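Local coordinates for protein Ent-copalyl diphosphate synthase (Streptomyces platensis, PDB 5BP8) that is a largely helical class II terpene cyclase of bacterial origin, related in sequence to the squalene-hopene cyclases, at residues D286-G291 against F315-H320; D309-L314 against L356-H361; D68-V73 against K498-P503; A489-L494 against V506-R511; A131-A136 against L193-R198. One frame throughout, in Å; residues are numbered along the deposited sequence.

Interaction 1: D286-G291 against F315-H320; sequences DSLEAG and FALAQH
Leu288 and Leu317 carry this contact between helix 282-291 and helix 307-319, two packed helices in a helical domain consistent with the alpha/alpha barrel of squalene-hopene cyclases. The directions of the two short segments differ by 129°, nearer antiparallel than parallel. Their axes approach to 10.4 Å, so side chains, not backbones, bridge them.

The apolar contacts centre on the forked end of Leu317. Its CG stands anti to the carbonyl carbon (chi1 -75°), and with chi2 at 165° this sets CD1 and CD2 against Leu288 CB and Glu289 CG. CD2 of Leu317 lies 3.9 Å from Leu288 CB. The same methyl is also 3.9 Å from Glu289 CG, and Leu317 CD1 is 4.0 Å from that carbon. The fork therefore rests on the base of one side chain and on the aliphatic stem of the next. A looser touch joins Leu288 CD1 to Ala316 CB at 4.3 Å. Leu288 also packs on Gln264 of helix 260-274.

The polar contacts lie at the border. Glu289 crosses Leu317 and carries its carboxylate past it. There OE1 forms a salt bridge with Arg322, and OE2 is hydrogen-bonded to His324. Asp286 shares Arg322, so two acids of helix 282-291 grip one arginine just beyond the end of helix 307-319.

That end is also tied locally. His320 ND1 donates to Ala316 O at 2.8 Å. The bond is nearly straight and lies in both the imidazole plane and the carbonyl plane.

Interaction 2: D309-L314 against L356-H361; sequences DTAAVL and LEALGH
Ala358 sets its methyl against the backbone of Ala311, so that helix 349-365 touches helix 307-319 almost directly. The CB of Ala358 is 3.5 Å from Ala311 O and 4.0 Å from Ala311 CA. The two methyls also meet, with Ala311 CB and Ala358 CB 4.1 Å apart. One turn further on, Leu314 adds only the root of its side chain, its CB lying 4.4 Å from Ala358 CB.

The small side chains let the backbones come close. The CA atoms of Ala311 and Ala358 are 5.4 Å apart. Both helices probably belong to an alpha/alpha barrel, as in squalene-hopene cyclases, and all three touching residues are buried.

Other side chains of the two segments pack on other helices. Leu356 touches helix 370-386, and Glu357 touches helix 402-416. Ala312 and Val313 touch helix 260-274. The ring of His361 meets Phe315 edge to face at the border of the contact.

The chemistry here is purely van der Waals. The Ala311 carbonyl oxygen is approached by a methyl and receives no hydrogen bond from segment 356-361. Close fit of small groups, not polarity, holds the two helices at this point.

Interaction 3: D68-V73 against K498-P503; sequences DGYGLV and KDIYAP
The Tyr70 ring meets the branched side chain of Ile500 obliquely, and the two side chains cross at about a right angle. The methyl CG2 of Ile500 is 3.7 Å from Tyr70 CE1 and 3.8 Å from Tyr70 CD1. CD1 of Ile500 adds a contact to Tyr70 CD1 at 4.0 Å. In Ile500, CG2 stands anti to the carbonyl carbon while CG1 sits between the backbone N and C (chi1 44°), and both branches reach the ring. Trp445 and His496 also meet the Tyr70 ring, the former with its plane turned by about 80°. The Tyr70 hydroxyl is hydrogen-bonded to His496 NE2.

A second touch is made by Val73. Its CG1 lies 3.4 Å from Lys498 O, a methyl against a carbonyl oxygen.

Charged groups flank the contact. Lys498 NZ leads away to a salt bridge with Glu194. The Asp499 carboxylate is held by Ser30 OG and Tyr32 N.

A type I turn, Gly69 to Leu72, carries Tyr70 and leads into helix 72-86. Across the contact, Ile500 opens strand 500-501, which pairs antiparallel with 495-496, and Lys498 lies in the connection between them. Val73 also packs on helix 127-144, and Lys498 on helix 31-40.

Interaction 4: A489-L494 against V506-R511; sequences ASYPGL and VIRAAR. With SO4 (sulfate ion), chain C.
A CH-pi contact pins the loop 489-494 to helix 504-518, with Tyr491 as the ring and Ile507 as the alkyl partner. The methyl CG2 of Ile507 sits over one face of the ring, 3.8 Å from its centroid and 26° off the ring normal. It is offset toward the rim, so its closest ring atom is Tyr491 CE2 at 3.4 Å. CB of Ile507 lies 3.7 Å from Tyr491 CD2, and Ile507 CD1 reaches back to Tyr491 CB at 4.0 Å. The two side chains thus run past each other in opposite directions. Arg508 comes to the ring edge instead, with its CG 3.7 Å from Tyr491 OH. That distance holds for one of two modelled conformers of Arg508, so this touch is less certain.

Helix 504-518 is the last helix of the chain and probably part of an alpha/alpha barrel. The loop precedes the short strand 495-496. Tyr491 also touches Thr449 of helix 449-461, and Ile507 touches Glu450 of the same helix. The Tyr491 hydroxyl is hydrogen-bonded to Asp486, which fixes the far end of the ring.

Arg511 passes the hydroxyl end of Tyr491 with an extended chain, CG anti to the backbone N (chi1 176°). Its guanidinium then takes a sulfate ion at its edge. Arg511 NH1 donates to sulfate O4 at 3.1 Å, and Arg511 NH2 to sulfate O2 at 2.8 Å, both nearly straight. Arg8 also binds this sulfate, which probably comes from the crystallisation liquor. Arg511 NH2 has a further bond to Leu482 O.

Interaction 5: A131-A136 against L193-R198; sequences APSLLA and LEAVTR
Ser133 gives the one hydrogen bond between segments 131-136 and 193-198. Its OG donates to Ala195 O at 2.9 Å. The donor comes from the side of the carbonyl, at a C=O...donor angle of 119°, and is tilted 19° from the carbonyl plane. With OG anti to the backbone N (chi1 -173°), the hydroxyl of helix 127-144 reaches Ala195 O.

Van der Waals touches accompany the bond. Ser133 CB is 3.3 Å from Ala195 O and 3.9 Å from Ala195 CA. The two beta carbons, Ser133 CB and Ala195 CB, are 4.1 Å apart. Both side chains are small, and the CA atoms of the pair approach to 5.4 Å.

Charged groups lie round the buried pair. Glu194 OE2 binds Tyr32 OH and Lys498 NZ. Arg198 NH1 forms salt bridges with Glu80 and Asp137, the latter on helix 127-144.

Helix 193-196 is weakly bonded, and Leu193 O takes both Val196 N and Thr197 N. Ala195 O instead receives the serine hydroxyl and a weak bond from Arg177. Side chains thus supply partners for the carbonyl of a buried residue, and the serine bond ties this short helix to its neighbour.

How the interactions relate
Interactions 1 and 2 share helix 307-319 and touch through Phe315, Ala318 and His361. Both are largely buried and mainly apolar, interaction 1 with a polar rim at Glu289. Leucine side chains span the first, while alanines bring backbones together in the second. Interaction 5 is as close as interaction 2 and adds a hydrogen bond; it lies on the opposite side of the chain's centre from both. Interaction 3 is nearer that centre. It joins segments far apart in sequence, and the salt bridge between Lys498 and Glu194 connects it to interaction 5. Interaction 4 touches interaction 3 where Ile500 and Ala502 pack on the 489-494 backbone. It is only partly buried, with a ring contact inside and Arg511 reaching the sulfate.

Interaction 1: D286-G291 against F315-H320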
# COMPACT_ATOMS: atom_id res chain seq x y z
N ASP A 286 10.70 -19.24 9.15
CA ASP A 286 11.37 -19.90 8.02
C ASP A 286 11.17 -19.20 6.68
O ASP A 286 12.12 -19.10 5.89
CB ASP A 286 10.91 -21.35 7.86
CG ASP A 286 11.34 -22.24 9.02
OD1 ASP A 286 12.27 -21.90 9.77
OD2 ASP A 286 10.71 -23.31 9.14
N SER A 287 9.93 -18.76 6.41
CA SER A 287 9.60 -17.99 5.17
C SER A 287 10.46 -16.74 5.09
O SER A 287 11.08 -16.46 4.08
CB SER A 287 8.12 -17.57 5.18
OG SER A 287 7.83 -16.63 4.16
N LEU A 288 10.50 -15.99 6.18
CA LEU A 288 11.29 -14.76 6.20
C LEU A 288 12.78 -15.02 6.03
O LEU A 288 13.43 -14.34 5.25
CB LEU A 288 11.03 -13.98 7.47
CG LEU A 288 9.64 -13.34 7.62
CD1 LEU A 288 9.65 -12.49 8.88
CD2 LEU A 288 9.26 -12.49 6.41
N GLU A 289 13.33 -16.00 6.75
CA GLU A 289 14.76 -16.32 6.57
C GLU A 289 15.14 -16.77 5.16
O GLU A 289 16.19 -16.37 4.63
CB GLU A 289 15.20 -17.39 7.58
CG GLU A 289 15.67 -16.80 8.87
CD GLU A 289 16.28 -17.82 9.82
OE1 GLU A 289 15.96 -19.04 9.74
OE2 GLU A 289 17.08 -17.37 10.65
N ALA A 290 14.30 -17.59 4.56
CA ALA A 290 14.52 -18.04 3.20
C ALA A 290 14.48 -16.87 2.24
O ALA A 290 15.18 -16.89 1.25
CB ALA A 290 13.47 -19.07 2.79
N GLY A 291 13.67 -15.86 2.51
CA GLY A 291 13.55 -14.76 1.59
C GLY A 291 14.68 -13.75 1.71
O GLY A 291 15.00 -13.07 0.76
N PHE A 315 14.16 -7.08 12.08
CA PHE A 315 13.62 -6.80 13.40
C PHE A 315 12.68 -7.91 13.83
O PHE A 315 12.76 -8.41 14.96
CB PHE A 315 12.92 -5.41 13.37
CG PHE A 315 12.44 -4.88 14.71
CD1 PHE A 315 13.21 -4.97 15.87
CD2 PHE A 315 11.22 -4.18 14.78
CE1 PHE A 315 12.72 -4.45 17.06
CE2 PHE A 315 10.75 -3.65 15.95
CZ PHE A 315 11.50 -3.77 17.11
N ALA A 316 11.80 -8.35 12.94
CA ALA A 316 10.87 -9.41 13.26
C ALA A 316 11.58 -10.72 13.61
O ALA A 316 11.23 -11.39 14.60
CB ALA A 316 9.92 -9.65 12.09
N LEU A 317 12.56 -11.09 12.78
CA LEU A 317 13.32 -12.31 13.00
C LEU A 317 14.06 -12.23 14.34
O LEU A 317 13.96 -13.18 15.15
CB LEU A 317 14.28 -12.59 11.85
CG LEU A 317 13.64 -13.11 10.57
CD1 LEU A 317 14.62 -13.01 9.42
CD2 LEU A 317 13.12 -14.53 10.72
N ALA A 318 14.74 -11.12 14.58
CA ALA A 318 15.54 -10.96 15.79
C ALA A 318 14.71 -10.95 17.06
O ALA A 318 15.13 -11.48 18.10
CB ALA A 318 16.43 -9.73 15.69
N GLN A 319 13.52 -10.36 17.00
CA GLN A 319 12.63 -10.39 18.15
C GLN A 319 12.08 -11.78 18.45
O GLN A 319 11.54 -12.00 19.55
CB GLN A 319 11.46 -9.41 17.98
CG GLN A 319 11.88 -7.98 18.00
CD GLN A 319 10.72 -7.03 18.11
OE1 GLN A 319 10.45 -6.50 19.18
NE2 GLN A 319 10.01 -6.80 16.99
N HIS A 320 12.17 -12.69 17.51
CA HIS A 320 11.64 -14.03 17.71
C HIS A 320 12.74 -15.09 17.67
O HIS A 320 12.49 -16.23 17.29
CB HIS A 320 10.53 -14.29 16.71
CG HIS A 320 9.34 -13.41 16.92
ND1 HIS A 320 9.22 -12.18 16.33
CD2 HIS A 320 8.25 -13.56 17.71
CE1 HIS A 320 8.11 -11.61 16.73
NE2 HIS A 320 7.50 -12.42 17.57

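Interaction 2: D309-L314 against L356-H361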
# COMPACT_ATOMS: atom_id res chain seq x y z
N ASP A 309 11.15 -3.00 4.13
CA ASP A 309 10.84 -4.38 4.31
C ASP A 309 12.02 -5.15 4.92
O ASP A 309 11.82 -6.00 5.79
CB ASP A 309 10.43 -5.02 2.99
CG ASP A 309 9.05 -4.58 2.55
OD1 ASP A 309 8.11 -4.80 3.32
OD2 ASP A 309 8.94 -3.96 1.46
N THR A 310 13.23 -4.82 4.48
CA THR A 310 14.43 -5.51 4.98
C THR A 310 14.56 -5.26 6.49
O THR A 310 14.75 -6.21 7.26
CB THR A 310 15.70 -5.05 4.23
OG1 THR A 310 15.60 -5.43 2.85
CG2 THR A 310 16.96 -5.72 4.80
N ALA A 311 14.44 -4.00 6.91
CA ALA A 311 14.55 -3.62 8.32
C ALA A 311 13.45 -4.28 9.15
O ALA A 311 13.71 -4.85 10.20
CB ALA A 311 14.52 -2.12 8.49
N ALA A 312 12.21 -4.25 8.66
CA ALA A 312 11.10 -4.87 9.38
C ALA A 312 11.32 -6.37 9.56
O ALA A 312 10.97 -6.94 10.59
CB ALA A 312 9.78 -4.64 8.67
N VAL A 313 11.82 -7.02 8.51
CA VAL A 313 12.02 -8.44 8.52
C VAL A 313 13.17 -8.82 9.47
O VAL A 313 13.02 -9.76 10.25
CB VAL A 313 12.24 -8.99 7.10
CG1 VAL A 313 12.83 -10.39 7.14
CG2 VAL A 313 10.92 -9.01 6.35
N LEU A 314 14.26 -8.06 9.44
CA LEU A 314 15.38 -8.29 10.37
C LEU A 314 14.94 -8.13 11.81
O LEU A 314 15.27 -8.95 12.66
CB LEU A 314 16.53 -7.34 10.07
CG LEU A 314 17.34 -7.66 8.81
CD1 LEU A 314 18.15 -6.47 8.35
CD2 LEU A 314 18.26 -8.86 9.10
N LEU A 356 16.02 2.21 12.28
CA LEU A 356 16.43 2.49 13.66
C LEU A 356 16.08 1.32 14.59
O LEU A 356 16.90 0.92 15.44
CB LEU A 356 15.83 3.79 14.16
CG LEU A 356 16.12 4.19 15.61
CD1 LEU A 356 17.61 4.27 15.84
CD2 LEU A 356 15.48 5.50 15.96
N GLU A 357 14.88 0.75 14.42
CA GLU A 357 14.50 -0.41 15.21
C GLU A 357 15.38 -1.63 14.92
O GLU A 357 15.83 -2.30 15.86
CB GLU A 357 13.04 -0.78 15.02
CG GLU A 357 12.09 0.35 15.45
CD GLU A 357 10.63 -0.00 15.21
OE1 GLU A 357 10.34 -0.62 14.13
OE2 GLU A 357 9.80 0.32 16.10
N ALA A 358 15.59 -1.96 13.65
CA ALA A 358 16.37 -3.15 13.33
C ALA A 358 17.79 -3.02 13.93
O ALA A 358 18.30 -3.95 14.57
CB ALA A 358 16.45 -3.37 11.85
N LEU A 359 18.41 -1.86 13.70
CA LEU A 359 19.78 -1.62 14.18
C LEU A 359 19.84 -1.54 15.69
O LEU A 359 20.67 -2.23 16.33
CB LEU A 359 20.36 -0.37 13.54
CG LEU A 359 20.51 -0.40 12.03
CD1 LEU A 359 21.16 0.87 11.56
CD2 LEU A 359 21.29 -1.61 11.52
N GLY A 360 18.97 -0.72 16.28
CA GLY A 360 18.92 -0.54 17.72
C GLY A 360 18.65 -1.84 18.44
O GLY A 360 19.29 -2.15 19.48
N HIS A 361 17.75 -2.65 17.88
CA HIS A 361 17.44 -3.90 18.51
C HIS A 361 18.61 -4.88 18.38
O HIS A 361 18.90 -5.64 19.33
CB HIS A 361 16.21 -4.54 17.92
CG HIS A 361 15.88 -5.85 18.56
ND1 HIS A 361 16.27 -7.06 18.02
CD2 HIS A 361 15.25 -6.15 19.72
CE1 HIS A 361 15.85 -8.04 18.79
NE2 HIS A 361 15.23 -7.51 19.83

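Interaction 3: D68-V73 against K498-P503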
# COMPACT_ATOMS: atom_id res chain seq x y z
N ASP A 68 -9.12 14.55 -1.60
CA ASP A 68 -7.82 15.24 -1.65
C ASP A 68 -6.95 14.87 -2.86
O ASP A 68 -5.71 14.93 -2.83
CB ASP A 68 -7.05 15.04 -0.32
CG ASP A 68 -7.79 15.56 0.88
OD1 ASP A 68 -8.58 16.50 0.71
OD2 ASP A 68 -7.63 15.02 1.99
N GLY A 69 -7.61 14.43 -3.92
CA GLY A 69 -6.92 14.07 -5.13
C GLY A 69 -6.63 12.59 -5.24
O GLY A 69 -6.15 12.15 -6.28
N TYR A 70 -6.94 11.81 -4.20
CA TYR A 70 -6.72 10.39 -4.26
C TYR A 70 -7.75 9.78 -5.24
O TYR A 70 -7.69 8.59 -5.56
CB TYR A 70 -6.81 9.73 -2.90
CG TYR A 70 -5.54 9.89 -2.08
CD1 TYR A 70 -4.48 9.02 -2.24
CD2 TYR A 70 -5.39 10.95 -1.20
CE1 TYR A 70 -3.29 9.17 -1.52
CE2 TYR A 70 -4.22 11.09 -0.44
CZ TYR A 70 -3.17 10.21 -0.62
OH TYR A 70 -1.99 10.33 0.10
N GLY A 71 -8.73 10.58 -5.65
CA GLY A 71 -9.69 10.11 -6.68
C GLY A 71 -9.16 10.14 -8.10
O GLY A 71 -9.75 9.53 -9.01
N LEU A 72 -8.08 10.87 -8.34
CA LEU A 72 -7.66 11.11 -9.74
C LEU A 72 -7.24 9.80 -10.43
O LEU A 72 -7.80 9.42 -11.49
CB LEU A 72 -6.52 12.13 -9.80
CG LEU A 72 -5.90 12.38 -11.19
CD1 LEU A 72 -6.96 12.79 -12.20
CD2 LEU A 72 -4.80 13.41 -11.10
N VAL A 73 -6.29 9.08 -9.84
CA VAL A 73 -5.85 7.83 -10.48
C VAL A 73 -6.97 6.77 -10.65
O VAL A 73 -7.18 6.24 -11.76
CB VAL A 73 -4.62 7.25 -9.78
CG1 VAL A 73 -4.38 5.82 -10.21
CG2 VAL A 73 -3.41 8.15 -10.05
N LYS A 498 -0.96 2.01 -6.52
CA LYS A 498 -1.51 2.66 -7.68
C LYS A 498 -2.56 3.67 -7.22
O LYS A 498 -2.50 4.84 -7.59
CB LYS A 498 -2.17 1.61 -8.62
CG LYS A 498 -1.19 0.63 -9.26
CD LYS A 498 -0.36 1.27 -10.36
CE LYS A 498 0.77 0.35 -10.80
NZ LYS A 498 0.25 -0.88 -11.42
N ASP A 499 -3.54 3.18 -6.47
CA ASP A 499 -4.43 4.04 -5.68
C ASP A 499 -3.94 3.84 -4.24
O ASP A 499 -2.74 4.00 -3.99
CB ASP A 499 -5.97 3.90 -5.94
CG ASP A 499 -6.54 2.43 -5.97
OD1 ASP A 499 -5.92 1.47 -5.48
OD2 ASP A 499 -7.71 2.27 -6.51
N ILE A 500 -4.83 3.55 -3.31
CA ILE A 500 -4.45 3.26 -1.91
C ILE A 500 -5.12 1.94 -1.50
O ILE A 500 -6.28 1.67 -1.87
CB ILE A 500 -4.78 4.39 -0.91
CG1 ILE A 500 -6.18 5.00 -1.11
CG2 ILE A 500 -3.73 5.48 -1.03
CD1 ILE A 500 -6.46 6.21 -0.22
N TYR A 501 -4.35 1.09 -0.82
CA TYR A 501 -4.75 -0.26 -0.51
C TYR A 501 -4.77 -0.57 0.96
O TYR A 501 -4.11 0.12 1.76
CB TYR A 501 -3.84 -1.27 -1.23
CG TYR A 501 -2.42 -1.40 -0.71
CD1 TYR A 501 -1.38 -0.62 -1.24
CD2 TYR A 501 -2.10 -2.35 0.27
CE1 TYR A 501 -0.10 -0.75 -0.76
CE2 TYR A 501 -0.81 -2.49 0.73
CZ TYR A 501 0.19 -1.71 0.20
OH TYR A 501 1.49 -1.86 0.68
N ALA A 502 -5.55 -1.59 1.31
CA ALA A 502 -5.73 -2.04 2.69
C ALA A 502 -5.14 -3.43 2.90
O ALA A 502 -5.70 -4.45 2.41
CB ALA A 502 -7.20 -2.06 3.08
N PRO A 503 -4.02 -3.49 3.62
CA PRO A 503 -3.48 -4.79 4.04
C PRO A 503 -4.21 -5.24 5.31
O PRO A 503 -3.84 -4.86 6.46
CB PRO A 503 -2.02 -4.49 4.26
CG PRO A 503 -2.03 -3.08 4.83
CD PRO A 503 -3.21 -2.38 4.15

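Interaction 4: A489-L494 against V506-R511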
# COMPACT_ATOMS: atom_id res chain seq x y z
N ALA A 489 -13.76 -6.31 6.48
CA ALA A 489 -14.21 -6.28 5.09
C ALA A 489 -14.32 -4.87 4.53
O ALA A 489 -14.36 -4.72 3.31
CB ALA A 489 -15.56 -7.01 4.95
N SER A 490 -14.39 -3.86 5.39
CA SER A 490 -14.49 -2.48 4.93
C SER A 490 -13.36 -1.58 5.43
O SER A 490 -13.44 -0.37 5.34
CB SER A 490 -15.85 -1.91 5.36
OG SER A 490 -16.89 -2.67 4.77
N TYR A 491 -12.28 -2.16 5.94
CA TYR A 491 -11.14 -1.32 6.34
C TYR A 491 -10.72 -0.47 5.14
O TYR A 491 -10.50 -1.02 4.06
CB TYR A 491 -9.94 -2.19 6.73
CG TYR A 491 -10.00 -2.93 8.04
CD1 TYR A 491 -10.89 -2.60 9.05
CD2 TYR A 491 -9.08 -3.95 8.29
CE1 TYR A 491 -10.88 -3.28 10.27
CE2 TYR A 491 -9.06 -4.63 9.49
CZ TYR A 491 -9.95 -4.29 10.48
OH TYR A 491 -9.89 -4.97 11.64
N PRO A 492 -10.67 0.85 5.28
CA PRO A 492 -10.28 1.67 4.11
C PRO A 492 -8.82 1.49 3.72
O PRO A 492 -7.98 1.29 4.59
CB PRO A 492 -10.49 3.09 4.60
CG PRO A 492 -11.38 2.98 5.77
CD PRO A 492 -11.06 1.68 6.41
N GLY A 493 -8.53 1.56 2.42
CA GLY A 493 -7.17 1.53 1.94
C GLY A 493 -6.48 2.87 2.19
O GLY A 493 -6.99 3.92 1.82
N LEU A 494 -5.32 2.82 2.85
CA LEU A 494 -4.54 4.01 3.16
C LEU A 494 -3.07 3.91 2.72
O LEU A 494 -2.35 4.90 2.76
CB LEU A 494 -4.61 4.29 4.66
CG LEU A 494 -6.00 4.53 5.27
CD1 LEU A 494 -5.85 4.71 6.76
CD2 LEU A 494 -6.61 5.77 4.67
N VAL A 506 -2.58 -7.09 8.31
CA VAL A 506 -1.72 -6.09 8.95
C VAL A 506 -2.52 -5.19 9.90
O VAL A 506 -2.12 -4.92 11.04
CB VAL A 506 -0.92 -5.29 7.89
CG1 VAL A 506 -0.26 -4.06 8.49
CG2 VAL A 506 0.15 -6.17 7.26
N ILE A 507 -3.67 -4.72 9.44
CA ILE A 507 -4.50 -3.86 10.26
C ILE A 507 -5.06 -4.64 11.47
O ILE A 507 -5.05 -4.12 12.59
CB ILE A 507 -5.62 -3.23 9.42
CG1 ILE A 507 -5.02 -2.30 8.35
CG2 ILE A 507 -6.57 -2.42 10.31
CD1 ILE A 507 -6.03 -1.90 7.28
N ARG A 508 -5.51 -5.86 11.25
CA ARG A 508 -6.03 -6.70 12.32
C ARG A 508 -4.96 -6.90 13.40
O ARG A 508 -5.28 -6.90 14.60
CB ARG A 508 -6.54 -8.05 11.80
CG ARG A 508 -7.78 -7.91 10.92
CD ARG A 508 -8.40 -9.23 10.47
NE ARG A 508 -9.27 -9.75 11.51
CZ ARG A 508 -10.31 -10.58 11.32
NH1 ARG A 508 -10.67 -11.01 10.10
NH2 ARG A 508 -11.00 -10.97 12.38
N ALA A 509 -3.70 -7.04 12.98
CA ALA A 509 -2.61 -7.24 13.95
C ALA A 509 -2.36 -5.98 14.75
O ALA A 509 -2.10 -6.04 15.95
CB ALA A 509 -1.35 -7.73 13.26
N ALA A 510 -2.46 -4.83 14.10
CA ALA A 510 -2.33 -3.57 14.77
C ALA A 510 -3.44 -3.35 15.80
O ALA A 510 -3.18 -2.84 16.91
CB ALA A 510 -2.30 -2.42 13.75
N ARG A 511 -4.65 -3.74 15.45
CA ARG A 511 -5.79 -3.63 16.34
C ARG A 511 -5.57 -4.51 17.58
O ARG A 511 -5.76 -4.07 18.71
CB ARG A 511 -7.09 -4.01 15.65
CG ARG A 511 -8.31 -4.01 16.55
CD ARG A 511 -9.56 -4.47 15.82
NE ARG A 511 -10.76 -4.34 16.63
CZ ARG A 511 -11.29 -5.29 17.40
NH1 ARG A 511 -10.74 -6.49 17.52
NH2 ARG A 511 -12.41 -5.04 18.07
S SO4 C . -13.30 -7.98 20.31
O1 SO4 C . -13.15 -7.89 21.79
O2 SO4 C . -13.85 -6.70 19.83
O3 SO4 C . -14.23 -9.07 19.94
O4 SO4 C . -11.98 -8.25 19.70

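Interaction 5: A131-A136 against L193-R198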
# COMPACT_ATOMS: atom_id res chain seq x y z
N ALA A 131 -0.95 8.01 -14.61
CA ALA A 131 -1.94 9.05 -14.87
C ALA A 131 -1.90 9.57 -16.32
O ALA A 131 -2.93 9.53 -17.01
CB ALA A 131 -1.83 10.16 -13.85
N PRO A 132 -0.70 9.92 -16.84
CA PRO A 132 -0.71 10.34 -18.25
C PRO A 132 -1.03 9.22 -19.21
O PRO A 132 -1.62 9.46 -20.28
CB PRO A 132 0.70 10.87 -18.52
CG PRO A 132 1.49 10.55 -17.29
CD PRO A 132 0.59 10.18 -16.17
N SER A 133 -0.63 8.00 -18.88
CA SER A 133 -0.98 6.87 -19.70
C SER A 133 -2.49 6.74 -19.89
O SER A 133 -2.99 6.58 -21.01
CB SER A 133 -0.40 5.59 -19.11
OG SER A 133 -0.64 4.55 -20.02
N LEU A 134 -3.22 6.84 -18.80
CA LEU A 134 -4.67 6.67 -18.82
C LEU A 134 -5.38 7.85 -19.49
O LEU A 134 -6.35 7.67 -20.26
CB LEU A 134 -5.19 6.50 -17.40
CG LEU A 134 -4.83 5.13 -16.82
CD1 LEU A 134 -5.09 5.08 -15.34
CD2 LEU A 134 -5.56 3.99 -17.53
N LEU A 135 -4.90 9.04 -19.18
CA LEU A 135 -5.44 10.25 -19.79
C LEU A 135 -5.34 10.20 -21.33
O LEU A 135 -6.31 10.52 -22.02
CB LEU A 135 -4.75 11.49 -19.23
CG LEU A 135 -5.27 12.84 -19.73
CD1 LEU A 135 -6.74 12.97 -19.43
CD2 LEU A 135 -4.53 13.99 -19.06
N ALA A 136 -4.18 9.77 -21.85
CA ALA A 136 -4.01 9.63 -23.30
C ALA A 136 -4.96 8.58 -23.87
O ALA A 136 -5.56 8.81 -24.93
CB ALA A 136 -2.56 9.28 -23.66
N LEU A 193 3.98 -1.81 -15.31
CA LEU A 193 4.17 -2.11 -16.72
C LEU A 193 2.99 -1.62 -17.59
O LEU A 193 3.20 -1.15 -18.70
CB LEU A 193 4.39 -3.60 -16.94
CG LEU A 193 4.50 -4.11 -18.39
CD1 LEU A 193 5.69 -3.49 -19.11
CD2 LEU A 193 4.60 -5.64 -18.41
N GLU A 194 1.78 -1.73 -17.07
CA GLU A 194 0.56 -1.42 -17.87
C GLU A 194 0.47 0.04 -18.26
O GLU A 194 -0.26 0.41 -19.18
CB GLU A 194 -0.72 -1.87 -17.13
CG GLU A 194 -1.25 -0.91 -16.06
CD GLU A 194 -0.53 -0.97 -14.72
OE1 GLU A 194 0.51 -1.69 -14.60
OE2 GLU A 194 -1.02 -0.30 -13.77
N ALA A 195 1.18 0.90 -17.54
CA ALA A 195 1.28 2.31 -17.91
C ALA A 195 2.19 2.51 -19.11
O ALA A 195 1.98 3.43 -19.89
CB ALA A 195 1.79 3.12 -16.75
N VAL A 196 3.20 1.66 -19.23
CA VAL A 196 4.15 1.71 -20.30
C VAL A 196 3.54 1.15 -21.58
O VAL A 196 3.70 1.74 -22.65
CB VAL A 196 5.44 0.95 -19.91
CG1 VAL A 196 6.45 1.00 -21.03
CG2 VAL A 196 6.03 1.54 -18.63
N THR A 197 2.81 0.04 -21.46
CA THR A 197 2.22 -0.62 -22.60
C THR A 197 1.00 -1.41 -22.18
O THR A 197 1.00 -1.97 -21.10
CB THR A 197 3.22 -1.58 -23.31
OG1 THR A 197 2.58 -2.18 -24.46
CG2 THR A 197 3.70 -2.67 -22.39
N ARG A 198 -0.01 -1.44 -23.04
CA ARG A 198 -1.20 -2.24 -22.81
C ARG A 198 -0.97 -3.70 -23.12
O ARG A 198 -1.75 -4.56 -22.68
CB ARG A 198 -2.37 -1.75 -23.68
CG ARG A 198 -2.80 -0.34 -23.34
CD ARG A 198 -3.91 0.09 -24.27
NE ARG A 198 -5.09 -0.72 -24.05
CZ ARG A 198 -6.11 -0.38 -23.25
NH1 ARG A 198 -6.11 0.76 -22.56
NH2 ARG A 198 -7.13 -1.19 -23.14